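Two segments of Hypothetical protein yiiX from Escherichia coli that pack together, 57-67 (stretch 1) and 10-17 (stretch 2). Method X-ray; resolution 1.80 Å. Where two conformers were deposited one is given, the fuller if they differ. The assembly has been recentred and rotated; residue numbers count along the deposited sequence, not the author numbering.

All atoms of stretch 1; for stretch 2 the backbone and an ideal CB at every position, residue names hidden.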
# COMPACT_ATOMS: atom_id res chain seq x y z
N PRO A 57 11.52 9.74 -4.34
CA PRO A 57 11.05 11.13 -4.25
C PRO A 57 9.57 11.26 -4.64
O PRO A 57 9.11 10.66 -5.60
CB PRO A 57 11.96 11.86 -5.24
CG PRO A 57 13.19 11.07 -5.30
CD PRO A 57 12.74 9.62 -5.17
N LEU A 58 8.82 12.02 -3.86
CA LEU A 58 7.37 12.15 -4.08
C LEU A 58 6.98 12.55 -5.52
O LEU A 58 6.05 12.01 -6.10
CB LEU A 58 6.78 13.13 -3.06
CG LEU A 58 5.29 13.44 -3.21
CD1 LEU A 58 4.45 12.15 -2.95
CD2 LEU A 58 4.89 14.53 -2.21
N LYS A 59 7.71 13.47 -6.11
CA LYS A 59 7.37 13.90 -7.45
C LYS A 59 7.44 12.71 -8.40
O LYS A 59 6.52 12.49 -9.18
CB LYS A 59 8.27 15.06 -7.93
CG LYS A 59 7.96 15.47 -9.38
CD LYS A 59 8.95 16.54 -9.91
CE LYS A 59 8.84 16.62 -11.45
NZ LYS A 59 9.36 15.35 -12.05
N GLN A 60 8.50 11.91 -8.28
CA GLN A 60 8.68 10.74 -9.15
C GLN A 60 7.60 9.65 -8.85
O GLN A 60 7.03 9.02 -9.77
CB GLN A 60 10.11 10.21 -8.99
CG GLN A 60 10.39 8.79 -9.46
CD GLN A 60 11.77 8.30 -9.00
OE1 GLN A 60 12.72 9.10 -8.91
NE2 GLN A 60 11.88 7.01 -8.68
N TRP A 61 7.33 9.42 -7.57
CA TRP A 61 6.26 8.48 -7.20
C TRP A 61 4.91 8.81 -7.84
O TRP A 61 4.24 7.94 -8.37
CB TRP A 61 6.11 8.44 -5.67
CG TRP A 61 5.29 7.28 -5.23
CD1 TRP A 61 5.75 6.02 -4.94
CD2 TRP A 61 3.86 7.24 -5.09
NE1 TRP A 61 4.69 5.20 -4.58
CE2 TRP A 61 3.52 5.94 -4.65
CE3 TRP A 61 2.83 8.18 -5.28
CZ2 TRP A 61 2.21 5.56 -4.41
CZ3 TRP A 61 1.53 7.81 -5.01
CH2 TRP A 61 1.23 6.50 -4.59
N ILE A 62 4.51 10.08 -7.80
CA ILE A 62 3.19 10.47 -8.30
C ILE A 62 3.12 10.32 -9.83
O ILE A 62 2.07 9.93 -10.38
CB ILE A 62 2.87 11.93 -7.94
CG1 ILE A 62 2.65 12.05 -6.43
CG2 ILE A 62 1.65 12.44 -8.79
CD1 ILE A 62 2.52 13.50 -5.91
N ALA A 63 4.23 10.65 -10.48
CA ALA A 63 4.35 10.64 -11.96
C ALA A 63 4.19 9.22 -12.48
O ALA A 63 3.73 9.00 -13.59
CB ALA A 63 5.74 11.20 -12.36
N HIS A 64 4.58 8.25 -11.66
CA HIS A 64 4.47 6.84 -12.04
C HIS A 64 3.02 6.30 -12.00
O HIS A 64 2.73 5.25 -12.58
CB HIS A 64 5.38 5.98 -11.15
CG HIS A 64 6.81 5.92 -11.62
ND1 HIS A 64 7.88 5.98 -10.76
CD2 HIS A 64 7.33 5.78 -12.86
CE1 HIS A 64 9.00 5.89 -11.45
NE2 HIS A 64 8.70 5.77 -12.73
N GLY A 65 2.12 7.01 -11.34
CA GLY A 65 0.73 6.56 -11.27
C GLY A 65 0.04 6.85 -12.58
O GLY A 65 0.38 7.82 -13.25
N GLU A 66 -0.91 6.02 -12.96
CA GLU A 66 -1.69 6.30 -14.16
C GLU A 66 -2.38 7.67 -14.06
O GLU A 66 -3.06 7.99 -13.06
CB GLU A 66 -2.70 5.21 -14.39
CG GLU A 66 -3.28 5.17 -15.80
CD GLU A 66 -4.36 4.09 -15.90
OE1 GLU A 66 -4.05 2.96 -16.35
OE2 GLU A 66 -5.51 4.38 -15.48
N LYS A 67 -2.17 8.48 -15.09
CA LYS A 67 -2.74 9.83 -15.19
C LYS A 67 -2.31 10.77 -14.05
O LYS A 67 -2.89 11.85 -13.90
CB LYS A 67 -4.27 9.75 -15.29
CG LYS A 67 -4.79 9.24 -16.66
CD LYS A 67 -4.90 10.38 -17.65
CE LYS A 67 -5.46 9.86 -18.98
NZ LYS A 67 -4.48 10.16 -20.09
N UNK A 10 -0.52 8.26 4.10
CA UNK A 10 -0.55 7.07 3.25
C UNK A 10 -1.10 7.49 1.91
O UNK A 10 -2.17 8.10 1.85
CB UNK A 10 -1.39 5.95 3.87
N UNK A 11 -0.38 7.16 0.85
CA UNK A 11 -0.71 7.68 -0.47
C UNK A 11 -1.07 6.52 -1.41
O UNK A 11 -0.45 5.46 -1.31
CB UNK A 11 0.46 8.49 -1.03
N UNK A 12 -2.04 6.73 -2.31
CA UNK A 12 -2.58 5.64 -3.13
C UNK A 12 -2.58 6.12 -4.59
O UNK A 12 -2.74 7.32 -4.85
CB UNK A 12 -3.98 5.24 -2.67
N UNK A 13 -2.40 5.18 -5.52
CA UNK A 13 -2.41 5.50 -6.92
C UNK A 13 -2.86 4.27 -7.69
O UNK A 13 -3.00 3.18 -7.12
CB UNK A 13 -1.03 5.98 -7.39
N UNK A 14 -3.03 4.46 -9.00
CA UNK A 14 -3.29 3.38 -9.94
C UNK A 14 -1.95 2.98 -10.54
O UNK A 14 -1.33 3.75 -11.30
CB UNK A 14 -4.29 3.80 -11.02
N UNK A 15 -1.51 1.78 -10.19
CA UNK A 15 -0.31 1.18 -10.78
C UNK A 15 -0.45 1.02 -12.32
O UNK A 15 -1.56 0.76 -12.83
CB UNK A 15 -0.04 -0.18 -10.13
N UNK A 16 0.65 1.19 -13.04
CA UNK A 16 0.71 0.89 -14.49
C UNK A 16 1.19 -0.55 -14.79
O UNK A 16 1.30 -0.94 -15.96
CB UNK A 16 1.64 1.89 -15.18
N UNK A 17 1.47 -1.32 -13.75
CA UNK A 17 1.88 -2.72 -13.89
C UNK A 17 0.75 -3.58 -14.43
O UNK A 17 -0.41 -3.23 -14.30
CB UNK A 17 2.36 -3.27 -12.55

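Position 10 lies in the strand with its CB out of reach of stretch 1, so nothing there narrows the choice; extended backbone angles are compatible with many residues, β-branched ones among them. The deposited residue is Ile10.

At position 11 the CA-to-CB bond points toward stretch 1, and the ideal CB lies 4.1 Å from Trp61 CH2. Around it lie the indole ring and the aliphatic ends of Leu58 and Ile62, a greasy surface offering no polar partner. Valine, leucine, isoleucine or methionine would suit, β-branching being at home in a strand. Ile11 is found. Its CG2 sits over the six-membered ring of Trp61, 3.9 Å from the centroid in a CH-pi contact, while its CD1 lies 4.0 Å from Leu58 CD1.

Position 12 points away, as strand alternation demands, so large or small, apolar or polar side chains would all suit on this evidence. It is Phe12.

Position 13 again points toward stretch 1, with its ideal CB 3.6 Å from Trp61 CH2 and 4.3 Å from Gly65 CA. Within reach beyond it is Trp61 O, an acceptor with only a weak backbone bond from His64 N in this stretch. A long, unbranched polar chain with a donor at its tip, such as glutamine or lysine, could reach it. Gln13 extends over the face of Trp61 opposite Ile11, and its NE2 donates to Trp61 O at 2.9 Å. The amide also carries two water bridges: NE2 to Ile62 O through water 1, and OE1 to Trp61 O through water 2. Gly65 leaves room for it, since an ideal CB there would clash with Gln13 NE2 at 2.8 Å.

Position 14 bonds to stretch 1 through its backbone: Glu66 N donates to the O of position 14 at 2.8 Å, almost linearly. The ideal CB points toward stretch 1, 4.0 Å from Glu66 CB, so a medium aliphatic residue would pack well, though others could fit. Ile14 places its CB 3.9 Å from Glu66 CB.

Position 15 points away, leaving small or polar residues as plausible as larger ones. It is Ser15, whose OG is hydrogen-bonded to the OG of position 17 at 2.8 Å.

Position 16 points sideways, but the carbonyls of Ala63, His64 and Gly65 lie within range of a long side chain. Several acceptors favour a donor-rich group: lysine could serve, arginine better. Arg16 NE donates to His64 O at 2.9 Å; NH2 makes weak bonds to Ala63 O at 3.1 Å and Gly65 O at 2.9 Å, with Glu66 CA over one guanidinium face.

Position 17 is out of reach, so almost any side chain would suit; it is Ser17.

Stretch 2 10-17: IIFQISRS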
# COMPACT_ATOMS: atom_id res chain seq x y z
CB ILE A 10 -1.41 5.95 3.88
CG1 ILE A 10 -0.91 5.67 5.32
CG2 ILE A 10 -1.33 4.67 3.00
CD1 ILE A 10 -1.86 4.74 6.17
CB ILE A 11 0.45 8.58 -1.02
CG1 ILE A 11 0.04 9.28 -2.32
CG2 ILE A 11 1.76 7.79 -1.12
CD1 ILE A 11 0.88 10.47 -2.71
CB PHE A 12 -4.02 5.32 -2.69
CG PHE A 12 -4.16 4.89 -1.24
CD1 PHE A 12 -4.29 3.56 -0.92
CD2 PHE A 12 -4.18 5.83 -0.20
CE1 PHE A 12 -4.39 3.15 0.41
CE2 PHE A 12 -4.29 5.38 1.18
CZ PHE A 12 -4.43 4.08 1.42
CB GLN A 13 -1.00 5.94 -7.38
CG GLN A 13 0.02 4.79 -7.41
CD GLN A 13 1.43 5.18 -7.83
OE1 GLN A 13 2.25 4.30 -7.97
NE2 GLN A 13 1.70 6.48 -8.06
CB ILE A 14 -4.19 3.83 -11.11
CG1 ILE A 14 -5.49 4.48 -10.62
CG2 ILE A 14 -4.48 2.65 -12.04
CD1 ILE A 14 -6.25 5.14 -11.78
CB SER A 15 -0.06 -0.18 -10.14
OG SER A 15 0.94 -0.89 -10.85
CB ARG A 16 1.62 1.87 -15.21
CG ARG A 16 1.14 3.31 -15.27
CD ARG A 16 2.29 4.13 -15.82
NE ARG A 16 2.20 5.53 -15.42
CZ ARG A 16 1.93 6.54 -16.25
NH1 ARG A 16 1.76 6.32 -17.55
NH2 ARG A 16 1.86 7.79 -15.78
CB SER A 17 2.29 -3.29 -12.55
OG SER A 17 1.15 -3.54 -11.73
O HOH W 1 0.10 8.97 -8.56
O HOH W 2 4.73 5.08 -8.14
O HOH W 3 -2.53 7.02 -10.42
O HOH W 4 -2.89 0.77 -15.27
O HOH W 5 2.92 2.58 -11.87
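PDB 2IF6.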